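Local coordinates for protein putative branched-chain-amino-acid aminotransferase (Thermotoga maritima MSB8, PDB 3CSW) that probably transfers the amino group of leucine, isoleucine or valine to 2-oxoglutarate, using pyridoxal 5'-phosphate as cofactor, at residues N181-K186 and I203-V208. Numbering follows the deposited sequence. Where two conformers were deposited one is given.
Sequences NVFLVK and ITRENV. With PLP (pyridoxal-5'-phosphate), chain E.
Asn181 and Phe183, two residues apart on one strand, both turn their side chains to the start of a helix and receive the stem of Arg205 between them. The aliphatic part of Arg205 runs extended from CG to NE: its CB lies 3.7 Å from Asn181 OD1, while its CG comes within 3.7 Å of Phe183 CZ, oblique to the ring. CB and CD touch the amide by van der Waals contact; the guanidinium, its plane turned 65° from the amide, reaches on to Glu221, as a salt bridge, and to the carbonyl of Pro193. Val208, one turn further along the helix, lays CG1 over one face of the Phe183 ring near its rim, 4.1 Å from CZ. CG1 is anti to the backbone N (chi1 169°), which carries it over the ring. Phe183 also stacks with Phe236 on the adjacent strand 234-239. Helix 203-214 thus packs on the mixed sheet of a class-IV aminotransferase domain, and its N-terminal end contributes to the phosphate-binding part of the cofactor site. There the amides of Ile203 and Thr204 donate to PLP O1P and O2P, and Thr204 OG1 gives O2P a further bond of 2.7 Å. The helix dipole probably adds to the hold on the phosphate. A water links the two segments to the cofactor: it accepts from Arg205 N at 3.0 Å and lies 2.7 Å from both Asn181 OD1 and PLP O2P. Asn181 ND2 is tied to the carbonyl of Leu200, which fixes the amide's rotation and leaves OD1 turned to this water and, at 3.6 Å, to PLP C6. A leucine in place of Asn181 would probably leave the water without one anchor and the Leu200 carbonyl without this donor. Arg62, Glu176 and Thr240 also hydrogen-bond to PLP.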
ATOM      1  N   ASN A 181     -17.977  -4.364 -15.547  1.00 30.41           N
ATOM      2  CA  ASN A 181     -17.897  -3.183 -14.698  1.00 28.21           C
ATOM      3  C   ASN A 181     -19.110  -3.105 -13.749  1.00 27.81           C
ATOM      4  O   ASN A 181     -20.151  -3.735 -13.983  1.00 26.95           O
ATOM      5  CB  ASN A 181     -17.763  -1.905 -15.513  1.00 28.41           C
ATOM      6  CG  ASN A 181     -16.426  -1.796 -16.241  1.00 25.09           C
ATOM      7  OD1 ASN A 181     -16.366  -1.945 -17.468  1.00 30.62           O
ATOM      8  ND2 ASN A 181     -15.353  -1.525 -15.495  1.00 26.96           N
ATOM      9  N   VAL A 182     -18.942  -2.349 -12.663  1.00 28.37           N
ATOM     10  CA  VAL A 182     -19.930  -2.206 -11.581  1.00 27.84           C
ATOM     11  C   VAL A 182     -20.518  -0.798 -11.511  1.00 28.23           C
ATOM     12  O   VAL A 182     -19.810   0.199 -11.576  1.00 26.59           O
ATOM     13  CB  VAL A 182     -19.264  -2.547 -10.209  1.00 29.16           C
ATOM     14  CG1 VAL A 182     -20.213  -2.261  -8.973  1.00 24.30           C
ATOM     15  CG2 VAL A 182     -18.782  -4.005 -10.238  1.00 25.59           C
ATOM     16  N   PHE A 183     -21.836  -0.753 -11.370  1.00 30.08           N
ATOM     17  CA  PHE A 183     -22.561   0.458 -11.118  1.00 29.06           C
ATOM     18  C   PHE A 183     -23.445   0.261  -9.880  1.00 29.21           C
ATOM     19  O   PHE A 183     -23.895  -0.859  -9.592  1.00 29.38           O
ATOM     20  CB  PHE A 183     -23.481   0.793 -12.310  1.00 27.14           C
ATOM     21  CG  PHE A 183     -22.765   1.268 -13.545  1.00 26.86           C
ATOM     22  CD1 PHE A 183     -22.111   0.374 -14.375  1.00 27.22           C
ATOM     23  CD2 PHE A 183     -22.788   2.614 -13.904  1.00 26.41           C
ATOM     24  CE1 PHE A 183     -21.480   0.801 -15.533  1.00 27.19           C
ATOM     25  CE2 PHE A 183     -22.155   3.051 -15.049  1.00 24.79           C
ATOM     26  CZ  PHE A 183     -21.503   2.137 -15.875  1.00 28.94           C
ATOM     27  N   LEU A 184     -23.671   1.353  -9.149  1.00 29.24           N
ATOM     28  CA  LEU A 184     -24.631   1.360  -8.050  0.70 29.12           C
ATOM     29  C   LEU A 184     -25.542   2.570  -8.182  1.00 29.01           C
ATOM     30  O   LEU A 184     -25.225   3.548  -8.868  1.00 27.81           O
ATOM     31  CB  LEU A 184     -23.959   1.298  -6.666  0.70 29.18           C
ATOM     32  CG  LEU A 184     -23.075   2.445  -6.188  0.70 29.12           C
ATOM     33  CD1 LEU A 184     -23.029   2.445  -4.693  0.70 25.89           C
ATOM     34  CD2 LEU A 184     -21.662   2.347  -6.768  0.70 22.67           C
ATOM     35  N   VAL A 185     -26.709   2.482  -7.570  1.00 29.92           N
ATOM     36  CA  VAL A 185     -27.657   3.603  -7.588  1.00 28.81           C
ATOM     37  C   VAL A 185     -27.945   3.936  -6.146  1.00 28.70           C
ATOM     38  O   VAL A 185     -28.206   3.034  -5.353  1.00 28.98           O
ATOM     39  CB  VAL A 185     -28.986   3.290  -8.315  1.00 28.64           C
ATOM     40  CG1 VAL A 185     -29.952   4.477  -8.192  1.00 26.90           C
ATOM     41  CG2 VAL A 185     -28.752   2.926  -9.800  1.00 28.04           C
ATOM     42  N   LYS A 186     -27.879   5.222  -5.812  1.00 31.24           N
ATOM     43  CA  LYS A 186     -28.147   5.707  -4.459  1.00 31.86           C
ATOM     44  C   LYS A 186     -28.824   7.058  -4.532  1.00 34.22           C
ATOM     45  O   LYS A 186     -28.258   7.994  -5.092  1.00 35.06           O
ATOM     46  CB  LYS A 186     -26.837   5.810  -3.673  1.00 33.05           C
ATOM     47  CG  LYS A 186     -26.975   6.174  -2.199  1.00 31.11           C
ATOM     48  CD  LYS A 186     -27.871   5.217  -1.452  1.00 34.56           C
ATOM     49  CE  LYS A 186     -27.741   5.425   0.032  1.00 39.31           C
ATOM     50  NZ  LYS A 186     -28.640   4.519   0.764  1.00 44.79           N
ATOM     51  N   ILE A 203     -16.395  -0.827 -22.694  1.00 29.20           N
ATOM     52  CA  ILE A 203     -17.219  -0.229 -23.750  1.00 30.80           C
ATOM     53  C   ILE A 203     -18.724  -0.213 -23.398  1.00 30.11           C
ATOM     54  O   ILE A 203     -19.426   0.723 -23.782  1.00 30.73           O
ATOM     55  CB  ILE A 203     -16.957  -0.929 -25.111  1.00 30.89           C
ATOM     56  CG1 ILE A 203     -15.510  -0.618 -25.528  1.00 29.98           C
ATOM     57  CG2 ILE A 203     -18.045  -0.531 -26.170  1.00 27.86           C
ATOM     58  CD1 ILE A 203     -14.990  -1.381 -26.697  1.00 35.46           C
ATOM     59  N   THR A 204     -19.211  -1.222 -22.665  1.00 29.55           N
ATOM     60  CA  THR A 204     -20.613  -1.219 -22.173  1.00 30.94           C
ATOM     61  C   THR A 204     -20.807  -0.131 -21.120  1.00 30.55           C
ATOM     62  O   THR A 204     -21.781   0.609 -21.139  1.00 32.19           O
ATOM     63  CB  THR A 204     -21.042  -2.585 -21.566  1.00 31.15           C
ATOM     64  OG1 THR A 204     -20.522  -3.653 -22.357  1.00 32.95           O
ATOM     65  CG2 THR A 204     -22.587  -2.708 -21.470  1.00 26.32           C
ATOM     66  N   ARG A 205     -19.866  -0.060 -20.185  1.00 31.85           N
ATOM     67  CA  ARG A 205     -19.822   1.007 -19.182  1.00 29.45           C
ATOM     68  C   ARG A 205     -19.939   2.408 -19.806  1.00 27.60           C
ATOM     69  O   ARG A 205     -20.733   3.213 -19.384  1.00 29.21           O
ATOM     70  CB  ARG A 205     -18.511   0.865 -18.396  1.00 29.01           C
ATOM     71  CG  ARG A 205     -18.151   2.004 -17.443  1.00 28.03           C
ATOM     72  CD  ARG A 205     -16.712   1.909 -17.013  1.00 28.31           C
ATOM     73  NE  ARG A 205     -16.408   2.907 -16.001  1.00 28.49           N
ATOM     74  CZ  ARG A 205     -16.046   4.159 -16.271  1.00 30.77           C
ATOM     75  NH1 ARG A 205     -15.923   4.578 -17.529  1.00 32.18           N
ATOM     76  NH2 ARG A 205     -15.793   4.988 -15.273  1.00 28.03           N
ATOM     77  N   GLU A 206     -19.105   2.693 -20.784  1.00 26.50           N
ATOM     78  CA  GLU A 206     -19.074   3.958 -21.477  1.00 31.60           C
ATOM     79  C   GLU A 206     -20.446   4.294 -22.057  1.00 30.83           C
ATOM     80  O   GLU A 206     -20.943   5.400 -21.853  1.00 29.94           O
ATOM     81  CB  GLU A 206     -18.008   3.848 -22.575  1.00 32.66           C
ATOM     82  CG  GLU A 206     -17.816   4.978 -23.568  1.00 42.74           C
ATOM     83  CD  GLU A 206     -16.981   4.459 -24.781  1.00 44.84           C
ATOM     84  OE1 GLU A 206     -15.771   4.124 -24.627  1.00 53.90           O
ATOM     85  OE2 GLU A 206     -17.567   4.315 -25.868  1.00 56.85           O
ATOM     86  N   ASN A 207     -21.049   3.333 -22.763  1.00 29.96           N
ATOM     87  CA  ASN A 207     -22.380   3.484 -23.354  1.00 29.22           C
ATOM     88  C   ASN A 207     -23.482   3.719 -22.343  1.00 31.14           C
ATOM     89  O   ASN A 207     -24.399   4.515 -22.598  1.00 32.14           O
ATOM     90  CB  ASN A 207     -22.728   2.278 -24.226  1.00 27.89           C
ATOM     91  CG  ASN A 207     -22.143   2.388 -25.626  1.00 31.81           C
ATOM     92  OD1 ASN A 207     -22.496   3.289 -26.389  1.00 39.50           O
ATOM     93  ND2 ASN A 207     -21.284   1.454 -25.978  1.00 28.49           N
ATOM     94  N   VAL A 208     -23.391   3.037 -21.196  1.00 32.00           N
ATOM     95  CA  VAL A 208     -24.375   3.191 -20.121  1.00 30.03           C
ATOM     96  C   VAL A 208     -24.283   4.588 -19.502  1.00 29.75           C
ATOM     97  O   VAL A 208     -25.308   5.173 -19.201  1.00 29.46           O
ATOM     98  CB  VAL A 208     -24.235   2.073 -19.055  1.00 30.54           C
ATOM     99  CG1 VAL A 208     -25.077   2.365 -17.799  1.00 25.00           C
ATOM    100  CG2 VAL A 208     -24.620   0.712 -19.692  1.00 27.30           C
TER
HETATM  101  N1  PLP E 300     -13.663  -5.612 -16.534  1.00 37.69           N
HETATM  102  C2  PLP E 300     -12.849  -6.677 -16.906  1.00 44.18           C
HETATM  103  C2A PLP E 300     -11.798  -7.121 -15.937  1.00 37.75           C
HETATM  104  C3  PLP E 300     -13.035  -7.301 -18.159  1.00 50.38           C
HETATM  105  O3  PLP E 300     -12.300  -8.409 -18.513  1.00 51.69           O
HETATM  106  C4  PLP E 300     -14.049  -6.833 -19.029  1.00 53.30           C
HETATM  107  C4A PLP E 300     -14.310  -7.520 -20.342  1.00 53.47           C
HETATM  108  O4A PLP E 300     -15.020  -8.542 -20.379  1.00 64.86           O
HETATM  109  C5  PLP E 300     -14.862  -5.759 -18.627  1.00 43.80           C
HETATM  110  C6  PLP E 300     -14.649  -5.156 -17.386  1.00 36.73           C
HETATM  111  C5A PLP E 300     -16.096  -5.367 -19.408  1.00 42.16           C
HETATM  112  O4P PLP E 300     -15.744  -4.520 -20.492  1.00 44.26           O
HETATM  113  P   PLP E 300     -16.652  -4.399 -21.842  1.00 42.88           P
HETATM  114  O1P PLP E 300     -15.858  -3.655 -22.935  1.00 40.80           O
HETATM  115  O2P PLP E 300     -17.907  -3.636 -21.530  1.00 35.11           O
HETATM  116  O3P PLP E 300     -16.967  -5.832 -22.251  1.00 42.59           O
HETATM  117  O   HOH W   1     -18.458  -2.497 -19.144  1.00 23.38           O